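Local coordinates for protein alpha-rhamnosidase (Dictyoglomus thermophilum, PDB 6I60) that probably hydrolyses terminal non-reducing alpha-L-rhamnose residues from alpha-L-rhamnosides, as an alpha-L-rhamnosidase of the six-hairpin glycosidase type, at residues A[407-412]-A[499-504]; A[390-395]-A[403-408]; A[802-807]-A[816-821]; A[297-302]-A[431-436]. All coordinates share one frame; numbering follows the deposited sequence.

Interaction 1 (A[407-412]-A[499-504]); sequences TNRTAL and QRDERM
Asp501 OD1 is gripped side-on by a single guanidinium, accepting from Arg409 NE at 3.2 Å and from Arg409 NH1 at 3.0 Å. The oxygen sits in the guanidinium plane, at its edge. NE points at its syn lone pair, whereas NH1 comes from the same syn side but well out of the carboxylate plane; the two flat groups are steeply turned, at 72°. With its edge spent on Asp501, Arg409 lays one face on Arg500: the guanidiniums stack with centres 4.0 Å apart and planes at 13°, and Arg500 CD lies over the middle of the Arg409 group, 3.5 Å from Arg409 CZ. A bend late in the Arg409 chain (chi3 -42°) brings the group back over its partner. Arg500 in turn grips Glu502 OE2 side-on through NE and NH2, the latter at 3.0 Å, and its NH1 forms a salt bridge with Glu805. Glu502 OE1 is bonded to Trp506. The backbone beneath is close-fitting as well. Residues 408-411 make a type II' turn with Arg409 at its second position, Asn408 O receives a CA-H...O contact from Arg500 CA at 3.3 Å, and Ala411 CB rests on the peptide, 3.5 Å from Asp501 N. The contact thus ties a turn of the concanavalin-like domain to a loop of the six-hairpin glycosidase domain. The facing guanidiniums are probably tolerated because carboxylates lie at their edges, a salt-bridge network that is likely to offset the like charges and to fix Arg500.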
# COMPACT_ATOMS: atom_id res chain seq x y z
N THR A 407 -23.88 0.88 5.52
CA THR A 407 -22.66 0.73 4.73
C THR A 407 -21.91 -0.55 5.08
O THR A 407 -21.13 -1.04 4.25
CB THR A 407 -21.74 1.94 4.91
OG1 THR A 407 -21.52 2.17 6.31
CG2 THR A 407 -22.37 3.18 4.30
N ASN A 408 -22.12 -1.10 6.28
CA ASN A 408 -21.50 -2.38 6.64
C ASN A 408 -22.18 -3.56 5.96
O ASN A 408 -21.56 -4.62 5.83
CB ASN A 408 -21.52 -2.57 8.15
CG ASN A 408 -20.71 -1.52 8.90
OD1 ASN A 408 -20.18 -0.59 8.29
ND2 ASN A 408 -20.61 -1.68 10.21
N ARG A 409 -23.43 -3.39 5.53
CA ARG A 409 -24.19 -4.40 4.77
C ARG A 409 -24.30 -5.65 5.64
O ARG A 409 -24.65 -5.54 6.83
CB ARG A 409 -23.54 -4.59 3.41
CG ARG A 409 -23.68 -3.38 2.49
CD ARG A 409 -23.49 -3.76 1.03
NE ARG A 409 -22.39 -4.70 0.86
CZ ARG A 409 -21.73 -4.89 -0.29
NH1 ARG A 409 -20.74 -5.77 -0.35
NH2 ARG A 409 -22.07 -4.19 -1.37
N THR A 410 -24.01 -6.85 5.12
CA THR A 410 -24.17 -8.08 5.88
C THR A 410 -23.05 -8.31 6.89
O THR A 410 -23.17 -9.22 7.72
CB THR A 410 -24.24 -9.28 4.93
OG1 THR A 410 -22.91 -9.72 4.63
CG2 THR A 410 -24.95 -8.90 3.65
N ALA A 411 -21.98 -7.52 6.84
CA ALA A 411 -20.92 -7.63 7.84
C ALA A 411 -21.46 -7.19 9.20
O ALA A 411 -21.85 -6.03 9.37
CB ALA A 411 -19.72 -6.79 7.43
N LEU A 412 -21.49 -8.12 10.15
CA LEU A 412 -22.02 -7.80 11.48
C LEU A 412 -21.20 -6.70 12.14
O LEU A 412 -21.74 -5.70 12.61
CB LEU A 412 -22.04 -9.06 12.35
CG LEU A 412 -23.36 -9.83 12.37
CD1 LEU A 412 -23.39 -10.77 13.56
CD2 LEU A 412 -24.55 -8.88 12.40
N GLN A 499 -15.00 -1.70 5.51
CA GLN A 499 -16.07 -1.69 6.50
C GLN A 499 -17.12 -2.78 6.30
O GLN A 499 -17.70 -3.24 7.29
CB GLN A 499 -16.77 -0.32 6.52
CG GLN A 499 -17.83 -0.12 5.44
CD GLN A 499 -17.24 0.25 4.10
OE1 GLN A 499 -16.50 1.23 3.98
NE2 GLN A 499 -17.55 -0.53 3.08
N ARG A 500 -17.37 -3.23 5.07
CA ARG A 500 -18.46 -4.15 4.81
C ARG A 500 -17.93 -5.57 4.55
O ARG A 500 -16.75 -5.87 4.77
CB ARG A 500 -19.31 -3.64 3.65
CG ARG A 500 -18.60 -3.60 2.31
CD ARG A 500 -19.41 -2.79 1.30
NE ARG A 500 -18.83 -2.84 -0.04
CZ ARG A 500 -19.07 -1.93 -0.99
NH1 ARG A 500 -19.88 -0.91 -0.74
NH2 ARG A 500 -18.51 -2.05 -2.18
N ASP A 501 -18.83 -6.44 4.08
CA ASP A 501 -18.50 -7.84 3.83
C ASP A 501 -17.76 -8.01 2.51
O ASP A 501 -18.12 -8.87 1.70
CB ASP A 501 -19.78 -8.68 3.84
CG ASP A 501 -20.88 -8.09 2.98
OD1 ASP A 501 -20.70 -6.99 2.42
OD2 ASP A 501 -21.95 -8.73 2.87
N GLU A 502 -16.73 -7.20 2.29
CA GLU A 502 -15.94 -7.29 1.07
C GLU A 502 -14.45 -7.19 1.40
O GLU A 502 -13.81 -8.19 1.73
CB GLU A 502 -16.35 -6.21 0.08
CG GLU A 502 -15.87 -6.45 -1.35
CD GLU A 502 -16.67 -5.68 -2.37
OE1 GLU A 502 -16.42 -5.86 -3.59
OE2 GLU A 502 -17.55 -4.89 -1.97
N ARG A 503 -13.91 -5.97 1.33
CA ARG A 503 -12.50 -5.71 1.64
C ARG A 503 -11.57 -6.54 0.76
O ARG A 503 -10.46 -6.89 1.16
CB ARG A 503 -12.20 -5.95 3.12
CG ARG A 503 -13.24 -5.37 4.07
CD ARG A 503 -13.06 -5.89 5.48
NE ARG A 503 -14.27 -5.74 6.28
CZ ARG A 503 -14.28 -5.62 7.60
NH1 ARG A 503 -13.14 -5.65 8.28
NH2 ARG A 503 -15.43 -5.49 8.25
N MET A 504 -12.01 -6.85 -0.46
CA MET A 504 -11.22 -7.65 -1.38
C MET A 504 -10.16 -6.79 -2.06
O MET A 504 -10.21 -5.56 -2.05
CB MET A 504 -12.12 -8.31 -2.43
CG MET A 504 -12.99 -9.43 -1.88
SD MET A 504 -12.06 -10.55 -0.82
CE MET A 504 -13.37 -11.63 -0.25

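Interaction 2 (A[390-395]-A[403-408]); sequences RIRHAE and LNYSTN
Arg392 lays its guanidinium over one face of the Tyr405 ring, a cation-pi stack with Arg392 CZ 3.8 Å from the ring centroid and the planes at 20°. The overlap is offset toward the rim, and Arg392 NH1 lies 3.4 Å from Tyr405 CE2. The Arg392 chain folds over the ring through its bend at chi3 (83°), its CD passing close to the hydroxyl. At the ring edge, near its plane, His393 O approaches Tyr405 CD1 at 3.2 Å. Ala394 CB fills the angle between Tyr405 CD1 and Leu403 CD2, the latter 3.6 Å away. A leucine in place of Tyr405 would probably leave the Arg392 guanidinium without its flat partner, free to turn, and Glu440 without the weak bond from the hydroxyl. Farther out, Thr407 OG1 donates to Glu395 OE1 at 3.1 Å, on the anti side of the carboxylate; OE1 also accepts from His818 N, while Glu395 OE2 accepts from Asn371 ND2. Asn408 ND2 adds a weak bond to His393 O. In this concanavalin-like domain, strand 388-394 runs antiparallel to both 414-418 and 438-442, and the chain beyond it doubles back through the short hairpin 396-397/403-404, which brings Tyr405 against the strand.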
# COMPACT_ATOMS: atom_id res chain seq x y z
N ARG A 390 -21.67 -5.50 24.35
CA ARG A 390 -21.73 -5.58 22.90
C ARG A 390 -21.24 -4.27 22.30
O ARG A 390 -21.73 -3.19 22.66
CB ARG A 390 -23.16 -5.88 22.43
CG ARG A 390 -23.27 -6.21 20.95
CD ARG A 390 -24.73 -6.41 20.55
NE ARG A 390 -25.43 -5.14 20.36
CZ ARG A 390 -26.75 -5.02 20.35
NH1 ARG A 390 -27.53 -6.08 20.52
NH2 ARG A 390 -27.30 -3.82 20.16
N ILE A 391 -20.27 -4.36 21.39
CA ILE A 391 -19.65 -3.20 20.77
C ILE A 391 -19.95 -3.24 19.28
O ILE A 391 -19.48 -4.14 18.57
CB ILE A 391 -18.14 -3.15 21.01
CG1 ILE A 391 -17.83 -3.35 22.50
CG2 ILE A 391 -17.55 -1.84 20.50
CD1 ILE A 391 -16.39 -3.72 22.77
N ARG A 392 -20.73 -2.28 18.79
CA ARG A 392 -21.06 -2.15 17.38
C ARG A 392 -20.31 -0.98 16.77
O ARG A 392 -20.01 0.01 17.44
CB ARG A 392 -22.57 -1.98 17.18
CG ARG A 392 -23.41 -3.07 17.82
CD ARG A 392 -24.87 -2.93 17.44
NE ARG A 392 -25.16 -3.51 16.13
CZ ARG A 392 -26.34 -3.45 15.53
NH1 ARG A 392 -27.35 -2.82 16.11
NH2 ARG A 392 -26.51 -4.01 14.34
N HIS A 393 -20.03 -1.08 15.47
CA HIS A 393 -19.28 -0.07 14.74
C HIS A 393 -20.03 0.31 13.47
O HIS A 393 -20.67 -0.54 12.84
CB HIS A 393 -17.87 -0.57 14.38
CG HIS A 393 -17.18 -1.29 15.50
ND1 HIS A 393 -17.57 -2.54 15.94
CD2 HIS A 393 -16.11 -0.94 16.25
CE1 HIS A 393 -16.78 -2.92 16.92
NE2 HIS A 393 -15.88 -1.97 17.13
N ALA A 394 -19.95 1.58 13.10
CA ALA A 394 -20.65 2.07 11.92
C ALA A 394 -19.93 3.28 11.35
O ALA A 394 -19.15 3.95 12.04
CB ALA A 394 -22.11 2.41 12.23
N GLU A 395 -20.20 3.55 10.08
CA GLU A 395 -19.62 4.68 9.36
C GLU A 395 -20.46 5.95 9.48
O GLU A 395 -19.91 7.05 9.54
CB GLU A 395 -19.44 4.33 7.88
CG GLU A 395 -18.16 3.57 7.56
CD GLU A 395 -17.88 3.52 6.06
OE1 GLU A 395 -18.85 3.43 5.28
OE2 GLU A 395 -16.70 3.59 5.67
N LEU A 403 -26.89 4.69 15.33
CA LEU A 403 -25.91 4.33 14.32
C LEU A 403 -26.57 3.79 13.06
O LEU A 403 -27.59 3.10 13.12
CB LEU A 403 -24.94 3.29 14.87
CG LEU A 403 -23.60 3.83 15.36
CD1 LEU A 403 -23.84 4.76 16.51
CD2 LEU A 403 -22.68 2.70 15.79
N ASN A 404 -25.98 4.12 11.92
CA ASN A 404 -26.42 3.61 10.62
C ASN A 404 -25.42 2.56 10.17
O ASN A 404 -24.30 2.89 9.75
CB ASN A 404 -26.53 4.75 9.60
CG ASN A 404 -27.18 4.31 8.31
OD1 ASN A 404 -27.16 5.04 7.32
ND2 ASN A 404 -27.78 3.12 8.31
N TYR A 405 -25.81 1.29 10.26
CA TYR A 405 -24.96 0.18 9.87
C TYR A 405 -25.17 -0.23 8.41
O TYR A 405 -24.77 -1.34 8.03
CB TYR A 405 -25.19 -1.02 10.79
CG TYR A 405 -25.12 -0.68 12.26
CD1 TYR A 405 -23.89 -0.57 12.91
CD2 TYR A 405 -26.27 -0.49 13.01
CE1 TYR A 405 -23.81 -0.27 14.25
CE2 TYR A 405 -26.20 -0.19 14.36
CZ TYR A 405 -24.97 -0.08 14.98
OH TYR A 405 -24.90 0.22 16.32
N SER A 406 -25.78 0.63 7.60
CA SER A 406 -26.13 0.24 6.23
C SER A 406 -24.88 0.01 5.39
O SER A 406 -24.82 -0.95 4.62
CB SER A 406 -27.02 1.31 5.59
OG SER A 406 -28.17 1.55 6.38
N THR A 407 -23.88 0.88 5.52
CA THR A 407 -22.66 0.73 4.73
C THR A 407 -21.91 -0.55 5.08
O THR A 407 -21.13 -1.04 4.25
CB THR A 407 -21.74 1.94 4.91
OG1 THR A 407 -21.52 2.17 6.31
CG2 THR A 407 -22.37 3.18 4.30
N ASN A 408 -22.12 -1.10 6.28
CA ASN A 408 -21.50 -2.38 6.64
C ASN A 408 -22.18 -3.56 5.96
O ASN A 408 -21.56 -4.62 5.83
CB ASN A 408 -21.52 -2.57 8.15
CG ASN A 408 -20.71 -1.52 8.90
OD1 ASN A 408 -20.18 -0.59 8.29
ND2 ASN A 408 -20.61 -1.68 10.21

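Interaction 3 (A[802-807]-A[816-821]); sequences TLWERW and NSHNHI
The His820 ring has Glu805 over one face, with Glu805 CB 3.4 Å from the ring centroid and almost on its normal. Extended from a CG anti to the backbone nitrogen (chi1 175°), Glu805 runs alongside the imidazole and ends with its carboxylate stacked on it, the planes 17° apart. At the ring edge, Ser817 OG lies near the plane and bonds His820 ND1 at 3.1 Å; it is probably also hydrogen-bonded to the Gln499 side chain. A second flat pair meets obliquely: His818 CE1 sits over one face of the Trp804 indole, toward its rim, with planes at 50°, while His818 NE2 is bonded to Leu810 O. Hydrogen bonds involving the backbone run between these pairs. Glu805 N donates to Ser817 O at 2.9 Å, and Ser817 N returns a bond to the anti lone pair of Glu805 OE1, an oxygen also bridged to Arg500. His820 N reaches Leu803 O at 2.8 Å; Thr802 OG1 meets His818 O at 2.7 Å, in the carbonyl plane. A triethylene glycol, probably from the crystallisation liquor, lies beside Glu805, consistent with a pocket. The segments join helices 792-797 and 826-835 of the six-hairpin domain, an (alpha/alpha)6 barrel in this family, whose helix-joining loops commonly line the pocket.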
# COMPACT_ATOMS: atom_id res chain seq x y z
N THR A 802 -13.25 10.62 4.84
CA THR A 802 -12.50 9.87 3.84
C THR A 802 -13.17 10.14 2.50
O THR A 802 -13.87 11.14 2.31
CB THR A 802 -12.44 8.37 4.19
OG1 THR A 802 -13.73 7.92 4.61
CG2 THR A 802 -11.44 8.13 5.31
N LEU A 803 -12.97 9.24 1.54
CA LEU A 803 -13.55 9.38 0.22
C LEU A 803 -14.67 8.37 0.03
O LEU A 803 -14.61 7.25 0.55
CB LEU A 803 -12.49 9.21 -0.87
CG LEU A 803 -12.08 10.50 -1.58
CD1 LEU A 803 -11.50 11.50 -0.59
CD2 LEU A 803 -11.08 10.21 -2.69
N TRP A 804 -15.70 8.77 -0.70
CA TRP A 804 -16.87 7.94 -0.93
C TRP A 804 -16.67 7.02 -2.13
O TRP A 804 -15.82 7.25 -2.99
CB TRP A 804 -18.11 8.80 -1.17
CG TRP A 804 -18.57 9.56 0.02
CD1 TRP A 804 -18.18 9.38 1.31
CD2 TRP A 804 -19.51 10.64 0.04
NE1 TRP A 804 -18.82 10.27 2.14
CE2 TRP A 804 -19.64 11.06 1.38
CE3 TRP A 804 -20.26 11.29 -0.95
CZ2 TRP A 804 -20.49 12.10 1.76
CZ3 TRP A 804 -21.10 12.32 -0.57
CH2 TRP A 804 -21.21 12.71 0.77
N GLU A 805 -17.48 5.97 -2.17
CA GLU A 805 -17.52 5.10 -3.34
C GLU A 805 -18.25 5.75 -4.50
O GLU A 805 -17.87 5.56 -5.66
CB GLU A 805 -18.18 3.76 -2.97
CG GLU A 805 -18.38 2.81 -4.14
CD GLU A 805 -18.85 1.44 -3.69
OE1 GLU A 805 -19.29 1.32 -2.53
OE2 GLU A 805 -18.79 0.49 -4.50
N ARG A 806 -19.29 6.54 -4.21
CA ARG A 806 -20.10 7.19 -5.23
C ARG A 806 -20.12 8.69 -5.01
O ARG A 806 -19.94 9.17 -3.88
CB ARG A 806 -21.53 6.65 -5.23
CG ARG A 806 -21.63 5.19 -4.80
CD ARG A 806 -21.53 4.27 -5.99
NE ARG A 806 -22.32 4.76 -7.11
CZ ARG A 806 -23.61 4.51 -7.28
NH1 ARG A 806 -24.27 3.77 -6.39
NH2 ARG A 806 -24.25 5.01 -8.33
N TRP A 807 -20.34 9.44 -6.09
CA TRP A 807 -20.43 10.89 -5.99
C TRP A 807 -21.65 11.31 -5.18
O TRP A 807 -21.59 12.27 -4.40
CB TRP A 807 -20.48 11.52 -7.38
CG TRP A 807 -19.25 11.28 -8.21
CD1 TRP A 807 -19.13 10.45 -9.29
CD2 TRP A 807 -17.96 11.90 -8.04
NE1 TRP A 807 -17.85 10.51 -9.80
CE2 TRP A 807 -17.12 11.39 -9.05
CE3 TRP A 807 -17.44 12.83 -7.13
CZ2 TRP A 807 -15.78 11.78 -9.17
CZ3 TRP A 807 -16.12 13.21 -7.26
CH2 TRP A 807 -15.30 12.69 -8.27
N ASN A 816 -22.74 1.79 -1.42
CA ASN A 816 -22.85 3.12 -0.83
C ASN A 816 -21.76 3.35 0.21
O ASN A 816 -21.96 4.12 1.16
CB ASN A 816 -24.23 3.33 -0.19
CG ASN A 816 -25.37 3.16 -1.17
OD1 ASN A 816 -25.21 3.36 -2.37
ND2 ASN A 816 -26.55 2.82 -0.65
N SER A 817 -20.62 2.69 0.07
CA SER A 817 -19.59 2.76 1.10
C SER A 817 -18.96 4.15 1.16
O SER A 817 -18.88 4.87 0.15
CB SER A 817 -18.50 1.72 0.85
OG SER A 817 -17.31 2.07 1.53
N HIS A 818 -18.51 4.53 2.35
CA HIS A 818 -17.99 5.86 2.62
C HIS A 818 -16.50 5.86 2.92
O HIS A 818 -16.00 6.79 3.57
CB HIS A 818 -18.76 6.50 3.78
CG HIS A 818 -20.06 7.11 3.38
ND1 HIS A 818 -20.41 8.40 3.71
CD2 HIS A 818 -21.10 6.62 2.66
CE1 HIS A 818 -21.61 8.67 3.22
NE2 HIS A 818 -22.05 7.61 2.58
N ASN A 819 -15.77 4.85 2.48
CA ASN A 819 -14.32 4.80 2.68
C ASN A 819 -13.68 4.05 1.51
O ASN A 819 -13.03 3.01 1.67
CB ASN A 819 -13.98 4.16 4.02
CG ASN A 819 -12.58 4.50 4.49
OD1 ASN A 819 -11.78 5.07 3.74
ND2 ASN A 819 -12.27 4.16 5.74
N HIS A 820 -13.85 4.58 0.31
CA HIS A 820 -13.23 4.01 -0.88
C HIS A 820 -12.00 4.82 -1.28
O HIS A 820 -11.84 5.98 -0.90
CB HIS A 820 -14.23 3.97 -2.04
CG HIS A 820 -14.98 2.67 -2.14
ND1 HIS A 820 -15.64 2.12 -1.07
CD2 HIS A 820 -15.15 1.82 -3.17
CE1 HIS A 820 -16.21 0.99 -1.44
NE2 HIS A 820 -15.92 0.78 -2.71
N ILE A 821 -11.14 4.18 -2.06
CA ILE A 821 -9.86 4.76 -2.46
C ILE A 821 -9.72 4.91 -3.96
O ILE A 821 -8.75 5.54 -4.42
CB ILE A 821 -8.68 3.94 -1.88
CG1 ILE A 821 -7.37 4.74 -1.93
CG2 ILE A 821 -8.55 2.61 -2.61
CD1 ILE A 821 -7.50 6.18 -1.52
O HOH W 1 -11.49 6.74 1.51

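Interaction 4 (A[297-302]-A[431-436]); sequences NSLYHG and FTYHGF
Asn297 lies across the root of the Phe431 side chain, its OD1 3.7 Å from Phe431 CB, the amide and ring planes inclined at 52°. Its chi1 of 62°, with CG between the backbone N and the carbonyl carbon, places the amide there, and the same OD1 accepts from Asn251 N. Replacing Asn297 by an alanine would remove that amide, which would probably leave Asn251 N without its acceptor and open a gap beside Phe431. Next along, Thr432 turns its hydroxyl to the neighbouring turn. OG1 lies 3.1 Å from Ser298 O and 3.4 Å from Leu299 O, two weak alternatives for one proton. The Thr432 methyl, CG2, rests on Gly302 CA at 3.8 Å, and His434 CE1 brings the edge of its ring to the same CA. The backbone angles of Gly302 by themselves call for glycine, since a CB would be jammed against the carbonyl oxygen of His301. Leu299 CD2 touches Tyr433 CD2 at the ring edge, 4.3 Å away. A water lies 3.0 Å from Leu299 O, to which it can donate, and is hydrogen-bonded to His434 ND1, in the plane of that ring; His434 NE2 is held by Asp415. Paired backbone bonds between Ser298 and Gly302 close the tight connection from strand 288-298 to strand 302-306. This hairpin end of the N-terminal rhamnosidase region meets the concanavalin-like domain at the chain leading into strand 434-436, itself antiparallel to 371-373, while Leu201 of strand 201-206 packs on both Leu299 and Phe431.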
# COMPACT_ATOMS: atom_id res chain seq x y z
N ASN A 297 -14.78 -15.93 15.66
CA ASN A 297 -13.95 -14.81 15.22
C ASN A 297 -14.02 -14.73 13.70
O ASN A 297 -13.83 -15.73 13.01
CB ASN A 297 -12.50 -14.97 15.70
CG ASN A 297 -11.83 -16.22 15.15
OD1 ASN A 297 -10.98 -16.14 14.26
ND2 ASN A 297 -12.20 -17.37 15.68
N SER A 298 -14.30 -13.53 13.19
CA SER A 298 -14.44 -13.32 11.76
C SER A 298 -14.06 -11.89 11.43
O SER A 298 -14.37 -10.97 12.19
CB SER A 298 -15.86 -13.61 11.28
OG SER A 298 -15.91 -13.75 9.87
N LEU A 299 -13.38 -11.70 10.30
CA LEU A 299 -13.00 -10.36 9.88
C LEU A 299 -14.21 -9.50 9.58
O LEU A 299 -14.18 -8.28 9.78
CB LEU A 299 -12.08 -10.43 8.66
CG LEU A 299 -10.74 -11.14 8.83
CD1 LEU A 299 -10.04 -11.31 7.49
CD2 LEU A 299 -9.86 -10.38 9.81
N TYR A 300 -15.30 -10.10 9.09
CA TYR A 300 -16.48 -9.33 8.73
C TYR A 300 -17.39 -9.11 9.93
O TYR A 300 -18.02 -8.05 10.06
CB TYR A 300 -17.27 -10.03 7.62
CG TYR A 300 -16.58 -10.06 6.27
CD1 TYR A 300 -16.99 -10.95 5.29
CD2 TYR A 300 -15.54 -9.19 5.98
CE1 TYR A 300 -16.37 -10.99 4.06
CE2 TYR A 300 -14.91 -9.22 4.74
CZ TYR A 300 -15.33 -10.12 3.79
OH TYR A 300 -14.72 -10.16 2.56
N HIS A 301 -17.49 -10.11 10.82
CA HIS A 301 -18.52 -10.12 11.85
C HIS A 301 -18.01 -9.88 13.26
O HIS A 301 -18.82 -9.71 14.17
CB HIS A 301 -19.27 -11.46 11.80
CG HIS A 301 -19.73 -11.84 10.43
ND1 HIS A 301 -20.70 -11.15 9.75
CD2 HIS A 301 -19.34 -12.84 9.61
CE1 HIS A 301 -20.89 -11.70 8.57
NE2 HIS A 301 -20.08 -12.74 8.46
N GLY A 302 -16.70 -9.87 13.47
CA GLY A 302 -16.15 -9.54 14.77
C GLY A 302 -15.68 -10.76 15.54
O GLY A 302 -15.52 -11.86 15.01
N PHE A 431 -8.74 -10.86 16.27
CA PHE A 431 -8.91 -11.61 15.03
C PHE A 431 -9.94 -10.98 14.11
O PHE A 431 -10.64 -11.68 13.38
CB PHE A 431 -9.29 -13.06 15.34
CG PHE A 431 -8.19 -13.85 16.01
CD1 PHE A 431 -6.88 -13.76 15.56
CD2 PHE A 431 -8.47 -14.67 17.09
CE1 PHE A 431 -5.88 -14.48 16.18
CE2 PHE A 431 -7.47 -15.39 17.71
CZ PHE A 431 -6.17 -15.30 17.26
N THR A 432 -10.04 -9.65 14.13
CA THR A 432 -11.00 -8.93 13.30
C THR A 432 -10.57 -7.47 13.21
O THR A 432 -9.68 -7.02 13.93
CB THR A 432 -12.42 -9.05 13.85
OG1 THR A 432 -13.31 -8.23 13.07
CG2 THR A 432 -12.47 -8.60 15.29
N TYR A 433 -11.24 -6.74 12.32
CA TYR A 433 -11.08 -5.30 12.24
C TYR A 433 -12.30 -4.71 11.56
O TYR A 433 -12.96 -5.38 10.76
CB TYR A 433 -9.78 -4.91 11.50
CG TYR A 433 -9.84 -4.97 9.99
CD1 TYR A 433 -10.16 -3.85 9.24
CD2 TYR A 433 -9.56 -6.15 9.31
CE1 TYR A 433 -10.20 -3.89 7.86
CE2 TYR A 433 -9.60 -6.21 7.93
CZ TYR A 433 -9.92 -5.08 7.21
OH TYR A 433 -9.97 -5.12 5.84
N HIS A 434 -12.60 -3.46 11.89
CA HIS A 434 -13.76 -2.77 11.35
C HIS A 434 -13.36 -1.40 10.84
O HIS A 434 -12.37 -0.81 11.28
CB HIS A 434 -14.88 -2.62 12.41
CG HIS A 434 -14.92 -3.72 13.41
ND1 HIS A 434 -15.49 -4.95 13.14
CD2 HIS A 434 -14.49 -3.79 14.69
CE1 HIS A 434 -15.39 -5.73 14.21
NE2 HIS A 434 -14.79 -5.04 15.16
N GLY A 435 -14.14 -0.90 9.88
CA GLY A 435 -14.00 0.46 9.40
C GLY A 435 -15.17 1.29 9.89
O GLY A 435 -16.32 0.97 9.61
N PHE A 436 -14.89 2.36 10.63
CA PHE A 436 -15.96 3.05 11.33
C PHE A 436 -15.50 4.44 11.75
O PHE A 436 -14.31 4.75 11.76
CB PHE A 436 -16.42 2.26 12.56
CG PHE A 436 -15.33 2.03 13.57
CD1 PHE A 436 -14.39 1.02 13.39
CD2 PHE A 436 -15.24 2.83 14.70
CE1 PHE A 436 -13.39 0.81 14.32
CE2 PHE A 436 -14.23 2.62 15.63
CZ PHE A 436 -13.31 1.61 15.44
O HOH W 2 -16.03 -6.23 10.89

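From the N terminus, interaction 4 opens at 297-302 and closes at 431-436 a loop of 128 residues rich in strand, joining the rhamnosidase N-terminal region to the concanavalin-like domain. Within that span, interaction 2 closes a short hairpin excursion, 390-395 to 403-408. Interaction 1 starts on the residues where interaction 2 ends, sharing Thr407 and Asn408, and runs on to 499-504; it crosses interaction 4, since their segments alternate, and carries the tie into the six-hairpin domain. Interaction 3 follows in series as a local closure there. Side chains also connect interactions 1 and 3, and 2 and 3, while Tyr300 OH, bonded to Glu502 O, connects 4 and 1.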